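Local coordinates for DUF305 domain-containing protein (Deinococcus radiodurans R1, PDB 3BT5) that is of unknown function but folds as an all-helical domain built on a long four-helix bundle, consistent with membership of the ferritin clan, at residues H23-A27 / M111-H115; L30-M34 / F107-M111; Q57-M61 / L137-I141; H115-V119 / Q145-I149. One frame throughout, in Å; residues are numbered along the deposited sequence. Where two conformers were deposited one is given.

Contact 1: residues H23-A27 / M111-H115; sequences HHAQA and MIRHH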
loop_
_atom_site.group_PDB
_atom_site.type_symbol
_atom_site.label_atom_id
_atom_site.label_comp_id
_atom_site.label_asym_id
_atom_site.label_seq_id
_atom_site.Cartn_x
_atom_site.Cartn_y
_atom_site.Cartn_z
ATOM N N HIS A 23 -1.773 2.305 5.533
ATOM C CA HIS A 23 -1.469 2.558 4.115
ATOM C C HIS A 23 -1.551 1.237 3.328
ATOM O O HIS A 23 -2.221 1.146 2.281
ATOM C CB HIS A 23 -0.066 3.143 4.050
ATOM C CG HIS A 23 0.233 3.904 2.793
ATOM N ND1 HIS A 23 0.631 3.315 1.607
ATOM C CD2 HIS A 23 0.202 5.238 2.557
ATOM C CE1 HIS A 23 0.814 4.248 0.694
ATOM N NE2 HIS A 23 0.565 5.426 1.249
ATOM N N HIS A 24 -0.908 0.182 3.840
ATOM C CA HIS A 24 -0.981 -1.111 3.184
ATOM C C HIS A 24 -2.413 -1.616 3.117
ATOM O O HIS A 24 -2.809 -2.252 2.112
ATOM C CB HIS A 24 -0.146 -2.125 3.957
ATOM C CG HIS A 24 1.290 -2.206 3.531
ATOM N ND1 HIS A 24 2.072 -1.102 3.248
ATOM C CD2 HIS A 24 2.090 -3.291 3.369
ATOM C CE1 HIS A 24 3.288 -1.511 2.911
ATOM N NE2 HIS A 24 3.325 -2.831 2.987
ATOM N N ALA A 25 -3.190 -1.412 4.177
ATOM C CA ALA A 25 -4.549 -1.929 4.175
ATOM C C ALA A 25 -5.336 -1.413 2.980
ATOM O O ALA A 25 -6.203 -2.124 2.434
ATOM C CB ALA A 25 -5.271 -1.586 5.456
ATOM N N GLN A 26 -5.062 -0.175 2.561
ATOM C CA GLN A 26 -5.834 0.369 1.450
ATOM C C GLN A 26 -5.562 -0.384 0.136
ATOM O O GLN A 26 -6.429 -0.437 -0.748
ATOM C CB GLN A 26 -5.598 1.854 1.232
ATOM C CG GLN A 26 -6.564 2.393 0.174
ATOM C CD GLN A 26 -6.334 3.838 -0.134
ATOM O OE1 GLN A 26 -5.297 4.207 -0.678
ATOM N NE2 GLN A 26 -7.323 4.644 0.144
ATOM N N ALA A 27 -4.368 -0.941 -0.008
ATOM C CA ALA A 27 -4.064 -1.700 -1.223
ATOM C C ALA A 27 -5.096 -2.821 -1.406
ATOM O O ALA A 27 -5.464 -3.186 -2.520
ATOM C CB ALA A 27 -2.613 -2.260 -1.184
ATOM N N MET A 111 -2.842 2.645 -7.680
ATOM C CA MET A 111 -1.907 1.812 -6.931
ATOM C C MET A 111 -0.469 2.278 -7.132
ATOM O O MET A 111 0.329 2.212 -6.202
ATOM C CB MET A 111 -2.059 0.338 -7.313
ATOM C CG MET A 111 -1.288 -0.605 -6.382
ATOM S SD MET A 111 -2.064 -0.832 -4.740
ATOM C CE MET A 111 -3.432 -1.893 -5.205
ATOM N N ILE A 112 -0.131 2.759 -8.327
ATOM C CA ILE A 112 1.195 3.342 -8.507
ATOM C C ILE A 112 1.419 4.536 -7.582
ATOM O O ILE A 112 2.450 4.619 -6.920
ATOM C CB ILE A 112 1.458 3.742 -9.989
ATOM C CG1 ILE A 112 1.603 2.488 -10.863
ATOM C CG2 ILE A 112 2.682 4.679 -10.097
ATOM C CD1 ILE A 112 1.423 2.797 -12.371
ATOM N N ARG A 113 0.457 5.454 -7.517
ATOM C CA ARG A 113 0.641 6.633 -6.682
ATOM C C ARG A 113 0.722 6.227 -5.210
ATOM O O ARG A 113 1.527 6.772 -4.433
ATOM C CB ARG A 113 -0.497 7.639 -6.934
ATOM C CG ARG A 113 -0.275 9.017 -6.293
ATOM C CD ARG A 113 -1.508 9.903 -6.456
ATOM N NE ARG A 113 -2.657 9.324 -5.774
ATOM C CZ ARG A 113 -3.934 9.610 -6.014
ATOM N NH1 ARG A 113 -4.305 10.445 -6.979
ATOM N NH2 ARG A 113 -4.846 9.034 -5.304
ATOM N N HIS A 114 -0.107 5.267 -4.838
ATOM C CA HIS A 114 -0.105 4.700 -3.507
ATOM C C HIS A 114 1.284 4.159 -3.147
ATOM O O HIS A 114 1.852 4.484 -2.084
ATOM C CB HIS A 114 -1.178 3.617 -3.482
ATOM C CG HIS A 114 -1.156 2.723 -2.300
ATOM N ND1 HIS A 114 -0.270 1.678 -2.180
ATOM C CD2 HIS A 114 -1.935 2.699 -1.184
ATOM C CE1 HIS A 114 -0.496 1.045 -1.042
ATOM N NE2 HIS A 114 -1.505 1.644 -0.421
ATOM N N HIS A 115 1.866 3.366 -4.041
ATOM C CA HIS A 115 3.172 2.791 -3.773
ATOM C C HIS A 115 4.276 3.859 -3.757
ATOM O O HIS A 115 5.218 3.761 -2.980
ATOM C CB HIS A 115 3.494 1.755 -4.861
ATOM C CG HIS A 115 2.872 0.405 -4.633
ATOM N ND1 HIS A 115 1.698 0.224 -3.915
ATOM C CD2 HIS A 115 3.284 -0.831 -5.008
ATOM C CE1 HIS A 115 1.431 -1.075 -3.848
ATOM N NE2 HIS A 115 2.371 -1.738 -4.522
#
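H114 reaches across from helix 100-122 and its ring lies against the ring and backbone of H23. From CB its CG stands anti to the backbone N (chi1 168°), which brings the end of the side chain up to helix 11-37. One face of the ring is covered by H23 CE1, set over its centre 3.6 Å above the plane. The planes are 37° apart and the centroids 4.3 Å, an oblique pair rather than a stack. On one branch, H114 ND1 meets ND1 of the next residue, H115, at 3.0 Å in a hydrogen bond whose donor is not settled. On the other, H114 CD2 has Q26 OE1 at its edge, 3.7 Å away, although the polar partner of that oxygen is the backbone N of A87. H114 CE1 rests against CB of A27 at 3.9 Å. At the tip, H114 NE2 donates to H23 O over 2.8 Å, with 164° at the hydrogen; the oxygen lies close to the ring plane, while the donor stands well above the carbonyl plane. A leucine in place of H114 would probably leave the H23 carbonyl without its ring donor and H115 ND1 without its hydrogen-bond mate. One turn back, M111 bends its chain and sets SD 3.9 Å from A27 CB. The helices run antiparallel in the middle of the bundle: H23 continues to M84 O through NE2, helix 41-68 packs on A27 through Q54, and helix 132-158 meets M111 at M152.

Contact 2: residues L30-M34 / F107-M111; sequences LAAPM and FLRLM
M34 covers the F107 ring with its CG methylene rather than its sulfur, a close CH-pi contact over the face: M34 CG stands 3.6 Å from the F107 ring centroid, 18° off the ring normal. The sulfur lies farther out, M34 SD being 4.6 Å from the ring centroid and oblique to it, so the Met-aromatic part of the contact is the looser one. F107 sends CG anti to its backbone N (chi1 164°), which swings the ring across to helix 11-37. There its CD1 comes within 3.3 Å of L30 O, and its CE1 lies against CA of A31. One turn before M34, L30 sets CB 3.7 Å from M111 CE and CD2 4.2 Å from L110 CD1, the two leucine side chains crossing at about a right angle. An alanine in place of F107 is likely to open a gap beside L30 and leave the M34 methylene without the ring face it rests on. P33, whose N makes no bond to the preceding turn, kinks the helix just before M34. Around this antiparallel pair, helix 41-68 closes on M34 through V43 and A47, with A47 also lying on F107, and helix 89-97 lays L95 on L30.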
loop_
_atom_site.group_PDB
_atom_site.type_symbol
_atom_site.label_atom_id
_atom_site.label_comp_id
_atom_site.label_asym_id
_atom_site.label_seq_id
_atom_site.Cartn_x
_atom_site.Cartn_y
_atom_site.Cartn_z
ATOM N N LEU A 30 -8.265 -1.401 -2.868
ATOM C CA LEU A 30 -8.107 -1.117 -4.285
ATOM C C LEU A 30 -8.161 -2.411 -5.107
ATOM O O LEU A 30 -8.687 -2.438 -6.222
ATOM C CB LEU A 30 -6.792 -0.376 -4.536
ATOM C CG LEU A 30 -6.660 1.016 -3.925
ATOM C CD1 LEU A 30 -5.222 1.508 -4.093
ATOM C CD2 LEU A 30 -7.634 1.972 -4.589
ATOM N N ALA A 31 -7.587 -3.490 -4.578
ATOM C CA ALA A 31 -7.547 -4.744 -5.343
ATOM C C ALA A 31 -8.911 -5.438 -5.437
ATOM O O ALA A 31 -9.216 -6.114 -6.432
ATOM C CB ALA A 31 -6.520 -5.684 -4.725
ATOM N N ALA A 32 -9.715 -5.316 -4.385
ATOM C CA ALA A 32 -10.982 -6.048 -4.316
ATOM C C ALA A 32 -11.890 -5.839 -5.550
ATOM O O ALA A 32 -12.357 -6.823 -6.150
ATOM C CB ALA A 32 -11.726 -5.725 -3.018
ATOM N N PRO A 33 -12.151 -4.577 -5.945
ATOM C CA PRO A 33 -12.997 -4.406 -7.140
ATOM C C PRO A 33 -12.413 -4.983 -8.434
ATOM O O PRO A 33 -13.168 -5.338 -9.344
ATOM C CB PRO A 33 -13.192 -2.881 -7.230
ATOM C CG PRO A 33 -12.217 -2.287 -6.297
ATOM C CD PRO A 33 -11.807 -3.293 -5.299
ATOM N N MET A 34 -11.094 -5.110 -8.534
ATOM C CA MET A 34 -10.516 -5.763 -9.727
ATOM C C MET A 34 -10.832 -7.243 -9.755
ATOM O O MET A 34 -11.128 -7.812 -10.814
ATOM C CB MET A 34 -9.001 -5.569 -9.804
ATOM C CG MET A 34 -8.591 -4.129 -10.041
ATOM S SD MET A 34 -9.253 -3.433 -11.605
ATOM C CE MET A 34 -10.700 -2.521 -11.001
ATOM N N PHE A 107 -7.244 1.706 -11.439
ATOM C CA PHE A 107 -6.629 0.846 -10.426
ATOM C C PHE A 107 -5.107 0.944 -10.487
ATOM O O PHE A 107 -4.438 1.095 -9.459
ATOM C CB PHE A 107 -7.098 -0.601 -10.604
ATOM C CG PHE A 107 -6.263 -1.599 -9.873
ATOM C CD1 PHE A 107 -6.402 -1.751 -8.498
ATOM C CD2 PHE A 107 -5.352 -2.397 -10.557
ATOM C CE1 PHE A 107 -5.651 -2.675 -7.807
ATOM C CE2 PHE A 107 -4.569 -3.324 -9.861
ATOM C CZ PHE A 107 -4.713 -3.446 -8.484
ATOM N N LEU A 108 -4.555 0.855 -11.697
ATOM C CA LEU A 108 -3.106 0.905 -11.854
ATOM C C LEU A 108 -2.571 2.287 -11.482
ATOM O O LEU A 108 -1.580 2.385 -10.756
ATOM C CB LEU A 108 -2.711 0.548 -13.289
ATOM C CG LEU A 108 -3.069 -0.901 -13.623
ATOM C CD1 LEU A 108 -3.010 -1.131 -15.156
ATOM C CD2 LEU A 108 -2.143 -1.869 -12.905
ATOM N N ARG A 109 -3.224 3.356 -11.956
ATOM C CA ARG A 109 -2.765 4.695 -11.609
ATOM C C ARG A 109 -2.819 4.923 -10.097
ATOM O O ARG A 109 -1.882 5.488 -9.520
ATOM C CB ARG A 109 -3.574 5.753 -12.346
ATOM C CG ARG A 109 -3.365 5.730 -13.841
ATOM C CD ARG A 109 -4.019 6.936 -14.428
ATOM N NE ARG A 109 -5.464 6.770 -14.464
ATOM C CZ ARG A 109 -6.147 6.477 -15.571
ATOM N NH1 ARG A 109 -7.461 6.344 -15.528
ATOM N NH2 ARG A 109 -5.507 6.324 -16.724
ATOM N N LEU A 110 -3.907 4.516 -9.459
ATOM C CA LEU A 110 -4.041 4.729 -8.033
ATOM C C LEU A 110 -3.045 3.895 -7.270
ATOM O O LEU A 110 -2.467 4.370 -6.297
ATOM C CB LEU A 110 -5.468 4.391 -7.556
ATOM C CG LEU A 110 -6.571 5.330 -8.084
ATOM C CD1 LEU A 110 -7.922 4.761 -7.703
ATOM C CD2 LEU A 110 -6.389 6.760 -7.512
ATOM N N MET A 111 -2.842 2.645 -7.680
ATOM C CA MET A 111 -1.907 1.812 -6.931
ATOM C C MET A 111 -0.469 2.278 -7.132
ATOM O O MET A 111 0.329 2.212 -6.202
ATOM C CB MET A 111 -2.059 0.338 -7.313
ATOM C CG MET A 111 -1.288 -0.605 -6.382
ATOM S SD MET A 111 -2.064 -0.832 -4.740
ATOM C CE MET A 111 -3.432 -1.893 -5.205
#

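Contact 3: residues Q57-M61 / L137-I141; sequences QMRQM and LARQI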
loop_
_atom_site.group_PDB
_atom_site.type_symbol
_atom_site.label_atom_id
_atom_site.label_comp_id
_atom_site.label_asym_id
_atom_site.label_seq_id
_atom_site.Cartn_x
_atom_site.Cartn_y
_atom_site.Cartn_z
ATOM N N GLN A 57 3.417 -8.091 4.564
ATOM C CA GLN A 57 4.025 -7.018 5.319
ATOM C C GLN A 57 3.116 -6.501 6.442
ATOM O O GLN A 57 3.605 -6.126 7.517
ATOM C CB GLN A 57 4.446 -5.907 4.361
ATOM C CG GLN A 57 5.695 -6.362 3.582
ATOM C CD GLN A 57 6.091 -5.470 2.435
ATOM O OE1 GLN A 57 5.493 -4.418 2.197
ATOM N NE2 GLN A 57 7.131 -5.889 1.704
ATOM N N MET A 58 1.797 -6.519 6.230
ATOM C CA MET A 58 0.878 -6.146 7.295
ATOM C C MET A 58 1.027 -7.087 8.474
ATOM O O MET A 58 0.997 -6.636 9.619
ATOM C CB MET A 58 -0.565 -6.166 6.803
ATOM C CG MET A 58 -0.800 -5.050 5.788
ATOM S SD MET A 58 -2.464 -5.170 5.031
ATOM C CE MET A 58 -3.472 -4.631 6.404
ATOM N N ARG A 59 1.156 -8.393 8.226
ATOM C CA ARG A 59 1.304 -9.308 9.360
ATOM C C ARG A 59 2.551 -8.969 10.185
ATOM O O ARG A 59 2.549 -9.090 11.439
ATOM C CB ARG A 59 1.385 -10.750 8.856
ATOM C CG ARG A 59 0.043 -11.257 8.295
ATOM C CD ARG A 59 0.009 -12.778 8.116
ATOM N NE ARG A 59 1.083 -13.278 7.271
ATOM C CZ ARG A 59 1.053 -13.304 5.938
ATOM N NH1 ARG A 59 -0.005 -12.841 5.268
ATOM N NH2 ARG A 59 2.087 -13.817 5.263
ATOM N N GLN A 60 3.636 -8.599 9.503
ATOM C CA GLN A 60 4.874 -8.209 10.192
ATOM C C GLN A 60 4.666 -6.943 11.007
ATOM O O GLN A 60 5.176 -6.821 12.128
ATOM C CB GLN A 60 5.993 -7.949 9.181
ATOM C CG GLN A 60 6.470 -9.158 8.395
ATOM C CD GLN A 60 7.644 -8.808 7.507
ATOM O OE1 GLN A 60 8.646 -8.239 7.970
ATOM N NE2 GLN A 60 7.528 -9.123 6.222
ATOM N N MET A 61 3.960 -5.974 10.437
ATOM C CA MET A 61 3.685 -4.732 11.146
ATOM C C MET A 61 2.788 -4.930 12.354
ATOM O O MET A 61 3.005 -4.327 13.419
ATOM C CB MET A 61 3.038 -3.739 10.185
ATOM C CG MET A 61 4.029 -3.323 9.109
ATOM S SD MET A 61 3.458 -1.952 8.126
ATOM C CE MET A 61 2.877 -2.816 6.729
ATOM N N LEU A 137 12.347 -4.091 7.841
ATOM C CA LEU A 137 10.989 -3.904 7.296
ATOM C C LEU A 137 10.971 -2.792 6.251
ATOM O O LEU A 137 10.395 -2.930 5.156
ATOM C CB LEU A 137 10.037 -3.535 8.421
ATOM C CG LEU A 137 8.643 -3.082 7.973
ATOM C CD1 LEU A 137 7.884 -4.271 7.393
ATOM C CD2 LEU A 137 7.858 -2.436 9.135
ATOM N N ALA A 138 11.627 -1.685 6.580
ATOM C CA ALA A 138 11.677 -0.556 5.654
ATOM C C ALA A 138 12.317 -0.953 4.323
ATOM O O ALA A 138 11.815 -0.612 3.236
ATOM C CB ALA A 138 12.429 0.607 6.278
ATOM N N ARG A 139 13.449 -1.639 4.394
ATOM C CA ARG A 139 14.089 -2.092 3.165
ATOM C C ARG A 139 13.158 -3.000 2.355
ATOM O O ARG A 139 13.034 -2.847 1.124
ATOM C CB ARG A 139 15.422 -2.770 3.499
ATOM C CG ARG A 139 16.392 -1.798 4.166
ATOM C CD ARG A 139 17.814 -2.325 4.302
ATOM N NE ARG A 139 18.688 -1.293 4.863
ATOM C CZ ARG A 139 19.231 -0.301 4.157
ATOM N NH1 ARG A 139 19.005 -0.205 2.853
ATOM N NH2 ARG A 139 20.006 0.598 4.754
ATOM N N GLN A 140 12.488 -3.935 3.024
ATOM C CA GLN A 140 11.546 -4.838 2.326
ATOM C C GLN A 140 10.408 -4.083 1.648
ATOM O O GLN A 140 10.020 -4.391 0.516
ATOM C CB GLN A 140 10.984 -5.910 3.264
ATOM C CG GLN A 140 12.028 -6.919 3.742
ATOM C CD GLN A 140 11.563 -7.719 4.954
ATOM O OE1 GLN A 140 10.394 -7.661 5.345
ATOM N NE2 GLN A 140 12.485 -8.463 5.561
ATOM N N ILE A 141 9.849 -3.110 2.351
ATOM C CA ILE A 141 8.782 -2.293 1.786
ATOM C C ILE A 141 9.255 -1.591 0.517
ATOM O O ILE A 141 8.574 -1.651 -0.520
ATOM C CB ILE A 141 8.254 -1.266 2.811
ATOM C CG1 ILE A 141 7.486 -1.976 3.929
ATOM C CG2 ILE A 141 7.402 -0.187 2.114
ATOM C CD1 ILE A 141 7.169 -1.084 5.127
#
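Q57 and I141 make the close, buried side of this antiparallel pairing, where the CA atoms of the two residues are 7.6 Å apart. The extended Q57 chain crosses the I141 side chain at a slant, with Q57 OE1 3.6 Å from I141 CG1. The other branch of the amide faces the neighbouring backbone, Q57 NE2 standing 3.5 Å from Q140 O. Q140 O accepts the T144 hydroxyl. Nearby, M61 CG rests on L137 CD2 at 3.9 Å, and the two chains cross at about a right angle; L137 gets its branch there because CG stands anti to the backbone N (chi1 170°). The outer side is the more exposed one. Q60 and Q140, both partly exposed, hold their extended chains toward each other and cross at about a right angle, while Q60 also slides past the L137 side chain. Helix 11-37 covers the inner side, M20 and H24 lying against M61. The chemistry is therefore mixed: the buried side combines carbon contacts with the Q57 amide, and the rim carries two glutamine side chains. The buried Q57 oxygen is satisfied by H24 NE2, a bond that would fix the amide's rotation and turn its nitrogen to helix 132-158.

Contact 4: residues H115-V119 / Q145-I149; sequences HQGAV and QRGEI
H115 presents one ring face to Q145 and one ring edge to E148, and these two orientations organise the contact. With its first torsion at -82°, H115 CG lies beside the backbone N and the imidazole extends between the two helices. Over its face, toward the rim, sits Q145 NE2, 3.0 Å above the plane. The side chains cross at about a right angle and the amide is tilted 46° from the ring, so the groups do not stack. Q145 gets there by bending at chi2 (-46°), which carries its end back to the ring and also puts NE2 3.6 Å from A118 CB. E148 instead comes to the edge with an extended chain, its carboxylate nearly coplanar with the imidazole. H115 NE2 donates to E148 OE1 over 2.7 Å, close to the ring plane and onto the anti lone pair of the oxygen. Carbon contacts flank the pair: I149 CG1 lies 3.5 Å from H115 CB, with CD1 reaching Q116 CG, and V119 CG2 slides past Q145 CB at 3.5 Å. Q116 is exposed, whereas the histidine is buried. E148 OE2 is taken by the S53 hydroxyl of helix 41-68, making S53 a second-shell residue that positions the acid. The chemistry implies an imidazole that is probably fixed, being held at both nitrogens: ND1 is bonded to H114, and NE2 to a carboxylate that is itself held by S53. E148 thereby joins three helices through polar bonds. The family belongs to the ferritin clan, but no role for this histidine-acid pair is known.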
loop_
_atom_site.group_PDB
_atom_site.type_symbol
_atom_site.label_atom_id
_atom_site.label_comp_id
_atom_site.label_asym_id
_atom_site.label_seq_id
_atom_site.Cartn_x
_atom_site.Cartn_y
_atom_site.Cartn_z
ATOM N N HIS A 115 1.866 3.366 -4.041
ATOM C CA HIS A 115 3.172 2.791 -3.773
ATOM C C HIS A 115 4.276 3.859 -3.757
ATOM O O HIS A 115 5.218 3.761 -2.980
ATOM C CB HIS A 115 3.494 1.755 -4.861
ATOM C CG HIS A 115 2.872 0.405 -4.633
ATOM N ND1 HIS A 115 1.698 0.224 -3.915
ATOM C CD2 HIS A 115 3.284 -0.831 -5.008
ATOM C CE1 HIS A 115 1.431 -1.075 -3.848
ATOM N NE2 HIS A 115 2.371 -1.738 -4.522
ATOM N N GLN A 116 4.171 4.868 -4.611
ATOM C CA GLN A 116 5.124 5.977 -4.568
ATOM C C GLN A 116 5.066 6.664 -3.213
ATOM O O GLN A 116 6.097 7.052 -2.681
ATOM C CB GLN A 116 4.876 6.970 -5.717
ATOM C CG GLN A 116 5.178 6.344 -7.074
ATOM C CD GLN A 116 4.695 7.175 -8.239
ATOM O OE1 GLN A 116 3.704 7.887 -8.128
ATOM N NE2 GLN A 116 5.365 7.044 -9.386
ATOM N N GLY A 117 3.874 6.836 -2.657
ATOM C CA GLY A 117 3.780 7.456 -1.329
ATOM C C GLY A 117 4.403 6.571 -0.264
ATOM O O GLY A 117 5.105 7.070 0.629
ATOM N N ALA A 118 4.188 5.257 -0.356
ATOM C CA ALA A 118 4.806 4.319 0.602
ATOM C C ALA A 118 6.333 4.444 0.534
ATOM O O ALA A 118 7.006 4.510 1.570
ATOM C CB ALA A 118 4.357 2.865 0.354
ATOM N N VAL A 119 6.889 4.478 -0.673
ATOM C CA VAL A 119 8.348 4.590 -0.775
ATOM C C VAL A 119 8.822 5.894 -0.123
ATOM O O VAL A 119 9.817 5.928 0.620
ATOM C CB VAL A 119 8.796 4.497 -2.249
ATOM C CG1 VAL A 119 10.296 4.834 -2.394
ATOM C CG2 VAL A 119 8.538 3.090 -2.756
ATOM N N GLN A 145 7.707 -2.399 -3.119
ATOM C CA GLN A 145 6.889 -1.343 -3.744
ATOM C C GLN A 145 7.483 -1.017 -5.102
ATOM O O GLN A 145 6.738 -0.815 -6.061
ATOM C CB GLN A 145 6.922 -0.014 -2.959
ATOM C CG GLN A 145 6.423 0.047 -1.573
ATOM C CD GLN A 145 5.150 -0.630 -1.469
ATOM O OE1 GLN A 145 5.097 -1.785 -1.046
ATOM N NE2 GLN A 145 4.070 0.055 -1.872
ATOM N N ARG A 146 8.807 -0.898 -5.163
ATOM C CA ARG A 146 9.442 -0.507 -6.406
ATOM C C ARG A 146 9.280 -1.592 -7.473
ATOM O O ARG A 146 9.079 -1.269 -8.640
ATOM C CB ARG A 146 10.916 -0.131 -6.177
ATOM C CG ARG A 146 11.100 1.242 -5.516
ATOM C CD ARG A 146 12.580 1.603 -5.268
ATOM N NE ARG A 146 12.732 3.014 -4.896
ATOM C CZ ARG A 146 13.824 3.533 -4.327
ATOM N NH1 ARG A 146 14.838 2.748 -4.015
ATOM N NH2 ARG A 146 13.874 4.819 -4.027
ATOM N N GLY A 147 9.361 -2.865 -7.078
ATOM C CA GLY A 147 9.106 -3.941 -8.035
ATOM C C GLY A 147 7.687 -3.851 -8.581
ATOM O O GLY A 147 7.460 -3.957 -9.786
ATOM N N GLU A 148 6.717 -3.662 -7.690
ATOM C CA GLU A 148 5.321 -3.620 -8.125
ATOM C C GLU A 148 5.020 -2.391 -8.993
ATOM O O GLU A 148 4.247 -2.484 -9.948
ATOM C CB GLU A 148 4.390 -3.709 -6.917
ATOM C CG GLU A 148 4.477 -5.103 -6.285
ATOM C CD GLU A 148 3.626 -5.294 -5.037
ATOM O OE1 GLU A 148 3.036 -4.320 -4.496
ATOM O OE2 GLU A 148 3.543 -6.470 -4.596
ATOM N N ILE A 149 5.603 -1.240 -8.651
ATOM C CA ILE A 149 5.453 -0.065 -9.501
ATOM C C ILE A 149 5.935 -0.371 -10.922
ATOM O O ILE A 149 5.263 -0.049 -11.898
ATOM C CB ILE A 149 6.241 1.146 -8.942
ATOM C CG1 ILE A 149 5.556 1.668 -7.668
ATOM C CG2 ILE A 149 6.354 2.255 -9.980
ATOM C CD1 ILE A 149 6.449 2.639 -6.912
#

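From the N terminus, helix 11-37 supplies first 23-27 and then 30-34, and both return to helix 100-122. Contact 2 nests inside contact 1: 30-34 closes on 107-111 and 23-27 on 111-115, with M111 shared. Helix 41-68 leaves from within these closures and meets helix 132-158 in contact 3, which therefore crosses both. Contact 4 starts on H115, where contact 1 ends, joins the last two bundle helices by a short closure, and crosses contact 3 while following contact 2 in series. Contacts 1 and 3 touch through H24 and Q57; contacts 2 and 3 lie on opposite sides of the chain centre. Together they tie all four long helices along the bundle.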